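Local coordinates for RabGDI protein (Plasmodium falciparum 3D7, PDB 3P1W) that probably acts as a Rab GDP-dissociation inhibitor, holding Rab GTPases in their GDP-bound form and thereby regulating vesicle transport in the malaria parasite, at residues A[63-68]-A[75-80]; A[378-383]-A[400-405]. One frame throughout, in Å; residues are numbered along the deposited sequence. Where two conformers were deposited one is given.

Contact 1: A[63-68]-A[75-80]; sequences NLTNLY and ENIPSK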
loop_
_atom_site.group_PDB
_atom_site.type_symbol
_atom_site.label_atom_id
_atom_site.label_comp_id
_atom_site.label_asym_id
_atom_site.label_seq_id
_atom_site.Cartn_x
_atom_site.Cartn_y
_atom_site.Cartn_z
ATOM N N ASN A 63 -5.951 17.063 8.367
ATOM C CA ASN A 63 -5.235 18.330 8.461
ATOM C C ASN A 63 -4.597 18.466 9.839
ATOM O O ASN A 63 -4.616 17.523 10.621
ATOM C CB ASN A 63 -6.153 19.514 8.115
ATOM C CG ASN A 63 -7.323 19.693 9.076
ATOM O OD1 ASN A 63 -7.378 19.110 10.160
ATOM N ND2 ASN A 63 -8.277 20.533 8.663
ATOM N N LEU A 64 -4.035 19.628 10.156
ATOM C CA LEU A 64 -3.392 19.787 11.461
ATOM C C LEU A 64 -4.361 19.646 12.603
ATOM O O LEU A 64 -4.092 18.932 13.550
ATOM C CB LEU A 64 -2.751 21.166 11.600
ATOM C CG LEU A 64 -1.358 21.384 11.112
ATOM C CD1 LEU A 64 -1.081 22.882 11.302
ATOM C CD2 LEU A 64 -0.387 20.486 11.855
ATOM N N THR A 65 -5.473 20.386 12.539
ATOM C CA THR A 65 -6.487 20.327 13.589
ATOM C C THR A 65 -6.879 18.893 13.880
ATOM O O THR A 65 -6.946 18.473 15.031
ATOM C CB THR A 65 -7.720 21.145 13.210
ATOM O OG1 THR A 65 -7.340 22.518 13.140
ATOM C CG2 THR A 65 -8.857 20.976 14.230
ATOM N N ASN A 66 -7.116 18.124 12.833
ATOM C CA ASN A 66 -7.628 16.798 13.037
ATOM C C ASN A 66 -6.533 15.831 13.458
ATOM O O ASN A 66 -6.795 14.966 14.259
ATOM C CB ASN A 66 -8.461 16.347 11.843
ATOM C CG ASN A 66 -9.791 17.088 11.776
ATOM O OD1 ASN A 66 -10.514 17.203 12.780
ATOM N ND2 ASN A 66 -10.106 17.620 10.616
ATOM N N LEU A 67 -5.296 16.046 13.001
ATOM C CA LEU A 67 -4.173 15.213 13.420
ATOM C C LEU A 67 -4.005 15.370 14.925
ATOM O O LEU A 67 -3.918 14.386 15.670
ATOM C CB LEU A 67 -2.907 15.634 12.673
ATOM C CG LEU A 67 -1.639 14.841 12.848
ATOM C CD1 LEU A 67 -1.828 13.424 12.268
ATOM C CD2 LEU A 67 -0.468 15.582 12.190
ATOM N N TYR A 68 -4.022 16.629 15.378
ATOM C CA TYR A 68 -3.835 16.921 16.789
ATOM C C TYR A 68 -5.029 16.483 17.623
ATOM O O TYR A 68 -4.853 15.942 18.711
ATOM C CB TYR A 68 -3.473 18.422 17.008
ATOM C CG TYR A 68 -1.973 18.659 17.002
ATOM C CD1 TYR A 68 -1.246 18.671 15.808
ATOM C CD2 TYR A 68 -1.274 18.823 18.190
ATOM C CE1 TYR A 68 0.145 18.826 15.799
ATOM C CE2 TYR A 68 0.105 18.996 18.187
ATOM C CZ TYR A 68 0.806 18.993 16.993
ATOM O OH TYR A 68 2.162 19.166 16.996
ATOM N N GLU A 75 -3.158 19.061 23.551
ATOM C CA GLU A 75 -2.102 19.985 23.138
ATOM C C GLU A 75 -2.567 21.063 22.164
ATOM O O GLU A 75 -3.434 20.816 21.316
ATOM C CB GLU A 75 -0.975 19.198 22.452
ATOM C CG GLU A 75 -0.182 18.315 23.400
ATOM C CD GLU A 75 1.042 17.688 22.763
ATOM O OE1 GLU A 75 1.755 18.349 21.980
ATOM O OE2 GLU A 75 1.287 16.514 23.062
ATOM N N ASN A 76 -1.960 22.237 22.274
ATOM C CA ASN A 76 -2.105 23.290 21.283
ATOM C C ASN A 76 -1.308 22.883 20.059
ATOM O O ASN A 76 -0.264 22.234 20.175
ATOM C CB ASN A 76 -1.536 24.626 21.782
ATOM C CG ASN A 76 -2.349 25.251 22.903
ATOM O OD1 ASN A 76 -3.563 25.074 22.988
ATOM N ND2 ASN A 76 -1.665 25.994 23.780
ATOM N N ILE A 77 -1.771 23.282 18.885
ATOM C CA ILE A 77 -1.004 23.038 17.662
ATOM C C ILE A 77 0.100 24.084 17.598
ATOM O O ILE A 77 -0.188 25.276 17.720
ATOM C CB ILE A 77 -1.904 23.160 16.416
ATOM C CG1 ILE A 77 -3.026 22.122 16.465
ATOM C CG2 ILE A 77 -1.086 22.984 15.135
ATOM C CD1 ILE A 77 -4.247 22.501 15.647
ATOM N N PRO A 78 1.363 23.659 17.421
ATOM C CA PRO A 78 2.430 24.639 17.303
ATOM C C PRO A 78 2.217 25.629 16.151
ATOM O O PRO A 78 1.904 25.228 15.027
ATOM C CB PRO A 78 3.666 23.774 17.067
ATOM C CG PRO A 78 3.347 22.492 17.739
ATOM C CD PRO A 78 1.894 22.279 17.472
ATOM N N SER A 79 2.389 26.916 16.451
ATOM C CA SER A 79 2.275 27.977 15.451
ATOM C C SER A 79 3.167 27.791 14.241
ATOM O O SER A 79 2.797 28.185 13.144
ATOM C CB SER A 79 2.600 29.339 16.072
ATOM O OG SER A 79 1.520 29.734 16.883
ATOM N N LYS A 80 4.336 27.190 14.430
ATOM C CA LYS A 80 5.278 27.038 13.325
ATOM C C LYS A 80 4.760 26.160 12.193
ATOM O O LYS A 80 5.331 26.180 11.105
ATOM C CB LYS A 80 6.635 26.526 13.806
ATOM C CG LYS A 80 6.663 25.133 14.398
ATOM C CD LYS A 80 8.091 24.808 14.793
ATOM C CE LYS A 80 8.218 23.449 15.441
ATOM N NZ LYS A 80 9.651 23.161 15.756
HETATM O O HOH W 1 3.193 19.506 19.386
#
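Ile77 lies against the ring of Tyr68, and from there its branches reach back along helix 64-71. Its CA stands over one face of the ring, offset toward the rim, while CG1 makes an off-centre CH-pi contact, 4.1 Å from the centroid of the Tyr68 ring and 30° from the ring normal. A chi1 of -61° sets CG1 of Ile77 beside the backbone N, where it meets the ring, and CG2 anti to that N, where it faces Leu64. CD1 continues to the helix backbone and ends 3.7 Å from CA of Thr65, whereas CG2 meets CD1 of Leu64, one turn before Tyr68, at 3.8 Å. Pro78 follows the tyrosine outward: its CD sits 3.5 Å from CZ of Tyr68, approaching the ring obliquely, and comes close to the hydroxyl as well.

OH of Tyr68 shares a hydrogen bond of 2.6 Å with a water in the ring plane; that water donates a longer bond, 3.2 Å, to OE1 of Glu75 at the start of the returning segment 75-80. Asn63 is the N-cap of helix 64-71: its OD1 accepts from N of Asn66 at 2.9 Å, with the donor nearly in line with the side-chain C=O (169°). Thr65 turns its hydroxyl to Asn84, and Tyr68 also packs on Tyr81 and Glu407.

No direct hydrogen bond joins the two segments, so the returning chain is held by apolar contact of Ile77 and Pro78 with the buried Tyr68 ring and of Ile77 with Leu64 and the backbone at Thr65, supplemented by a single water bridge.

Contact 2: A[378-383]-A[400-405]; sequences YIAIVS and ELLGTI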
loop_
_atom_site.group_PDB
_atom_site.type_symbol
_atom_site.label_atom_id
_atom_site.label_comp_id
_atom_site.label_asym_id
_atom_site.label_seq_id
_atom_site.Cartn_x
_atom_site.Cartn_y
_atom_site.Cartn_z
ATOM N N TYR A 378 8.614 17.897 6.707
ATOM C CA TYR A 378 8.483 16.603 6.069
ATOM C C TYR A 378 7.727 15.669 7.008
ATOM O O TYR A 378 7.746 15.854 8.236
ATOM C CB TYR A 378 9.858 15.993 5.776
ATOM C CG TYR A 378 10.746 16.896 4.958
ATOM C CD1 TYR A 378 10.958 16.648 3.619
ATOM C CD2 TYR A 378 11.325 18.025 5.516
ATOM C CE1 TYR A 378 11.737 17.484 2.854
ATOM C CE2 TYR A 378 12.116 18.869 4.764
ATOM C CZ TYR A 378 12.315 18.586 3.430
ATOM O OH TYR A 378 13.096 19.400 2.650
ATOM N N ILE A 379 7.116 14.652 6.419
ATOM C CA ILE A 379 6.454 13.597 7.163
ATOM C C ILE A 379 7.028 12.233 6.774
ATOM O O ILE A 379 6.986 11.861 5.601
ATOM C CB ILE A 379 4.933 13.608 6.891
ATOM C CG1 ILE A 379 4.289 14.786 7.599
ATOM C CG2 ILE A 379 4.291 12.375 7.427
ATOM C CD1 ILE A 379 4.227 14.577 9.068
ATOM N N ALA A 380 7.560 11.499 7.754
ATOM C CA ALA A 380 8.020 10.127 7.547
ATOM C C ALA A 380 7.098 9.208 8.338
ATOM O O ALA A 380 6.863 9.442 9.515
ATOM C CB ALA A 380 9.497 9.958 8.024
ATOM N N ILE A 381 6.599 8.175 7.677
ATOM C CA ILE A 381 5.665 7.238 8.273
ATOM C C ILE A 381 6.308 5.862 8.306
ATOM O O ILE A 381 6.546 5.242 7.269
ATOM C CB ILE A 381 4.350 7.201 7.492
ATOM C CG1 ILE A 381 3.820 8.637 7.280
ATOM C CG2 ILE A 381 3.327 6.296 8.242
ATOM C CD1 ILE A 381 4.278 9.352 5.976
ATOM N N VAL A 382 6.593 5.410 9.523
ATOM C CA VAL A 382 7.198 4.102 9.757
ATOM C C VAL A 382 6.083 3.111 10.012
ATOM O O VAL A 382 5.245 3.374 10.850
ATOM C CB VAL A 382 8.145 4.142 10.958
ATOM C CG1 VAL A 382 8.730 2.744 11.227
ATOM C CG2 VAL A 382 9.287 5.180 10.757
ATOM N N SER A 383 6.088 1.959 9.333
ATOM C CA SER A 383 5.063 0.962 9.514
ATOM C C SER A 383 5.693 -0.410 9.691
ATOM O O SER A 383 6.693 -0.746 9.017
ATOM C CB SER A 383 4.089 0.974 8.311
ATOM O OG SER A 383 4.801 0.805 7.081
ATOM N N GLU A 400 15.514 5.787 14.244
ATOM C CA GLU A 400 16.872 6.369 14.287
ATOM C C GLU A 400 17.402 6.792 12.928
ATOM O O GLU A 400 18.361 7.563 12.864
ATOM C CB GLU A 400 17.877 5.406 14.941
ATOM C CG GLU A 400 17.617 5.177 16.391
ATOM C CD GLU A 400 18.587 4.151 17.020
ATOM O OE1 GLU A 400 19.521 3.664 16.338
ATOM O OE2 GLU A 400 18.366 3.810 18.195
ATOM N N LEU A 401 16.804 6.284 11.847
ATOM C CA LEU A 401 17.196 6.682 10.512
ATOM C C LEU A 401 16.765 8.094 10.134
ATOM O O LEU A 401 17.286 8.643 9.171
ATOM C CB LEU A 401 16.638 5.710 9.467
ATOM C CG LEU A 401 17.071 4.258 9.571
ATOM C CD1 LEU A 401 16.211 3.412 8.627
ATOM C CD2 LEU A 401 18.593 4.166 9.233
ATOM N N LEU A 402 15.818 8.684 10.878
ATOM C CA LEU A 402 15.066 9.855 10.374
ATOM C C LEU A 402 15.656 11.234 10.687
ATOM O O LEU A 402 15.142 12.245 10.209
ATOM C CB LEU A 402 13.643 9.815 10.935
ATOM C CG LEU A 402 12.820 8.546 10.676
ATOM C CD1 LEU A 402 11.396 8.696 11.265
ATOM C CD2 LEU A 402 12.787 8.205 9.155
ATOM N N GLY A 403 16.719 11.269 11.485
ATOM C CA GLY A 403 17.263 12.512 11.983
ATOM C C GLY A 403 16.381 13.035 13.093
ATOM O O GLY A 403 15.697 12.265 13.781
ATOM N N THR A 404 16.390 14.349 13.268
ATOM C CA THR A 404 15.643 14.963 14.348
ATOM C C THR A 404 14.152 14.890 14.083
ATOM O O THR A 404 13.671 15.372 13.056
ATOM C CB THR A 404 16.055 16.423 14.522
ATOM O OG1 THR A 404 17.442 16.452 14.869
ATOM C CG2 THR A 404 15.234 17.069 15.635
ATOM N N ILE A 405 13.426 14.261 14.999
ATOM C CA ILE A 405 11.984 14.139 14.876
ATOM C C ILE A 405 11.311 15.183 15.749
ATOM O O ILE A 405 11.535 15.222 16.959
ATOM C CB ILE A 405 11.487 12.721 15.289
ATOM C CG1 ILE A 405 12.122 11.655 14.382
ATOM C CG2 ILE A 405 9.936 12.660 15.288
ATOM C CD1 ILE A 405 12.087 10.213 14.955
#
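Segment 378-383 of strand 378-385 runs extended past the loop that follows helix 396-400, and the two backbones come no nearer than 7.6 Å between CA of Ala380 and CA of Leu402, with no hydrogen bond between them. Side chains span that separation. Ala380 and Val382, two residues apart and therefore on the same side of the strand, both direct their CB atoms at the turn, and Leu402 answers with its two methyls. CD2 of Leu402 meets CB of Ala380 at 3.9 Å. Its other methyl, CD1, rests at nearly the same distance from that alanine and also approaches CG2 of Val382, 4.1 Å away, so the forked end of the leucine straddles the small side chain and leans on the larger one. In Val382, CG1 is anti to the backbone N (chi1 178°), which leaves CG2 as the branch that touches Leu402. Directly after the leucine, Gly403 leaves the helical conformation with a positive phi of 76°, and the chain turns toward strand 405-418. Around this apolar cluster, Leu402 also packs on Cys331 of strand 320-333 and Val382 on Pro398 and Leu399 of helix 396-400, while the strand itself is hydrogen-bonded between strands 320-333 and 361-367.

In the fold
Contacts 1 and 2 follow each other along the chain without interleaving and lie on the same side of its centre. Their centres are 18 Å apart and their nearest atoms about 6 Å, so they do not touch. Strand 405-418 relates them: the turn 400-405 of contact 2 leads into it, and its residues Glu407 and Phe409 pack against Tyr68 and Leu67 on the helix of contact 1. The centre of contact 2 lies about 18 Å from the centre of the chain, that of contact 1 about 26 Å. Contact 1 joins helix 64-71 to the loop after it, at the periphery, whereas contact 2 sets Leu402 against the sheet that holds strands 320-333, 361-367 and 378-385.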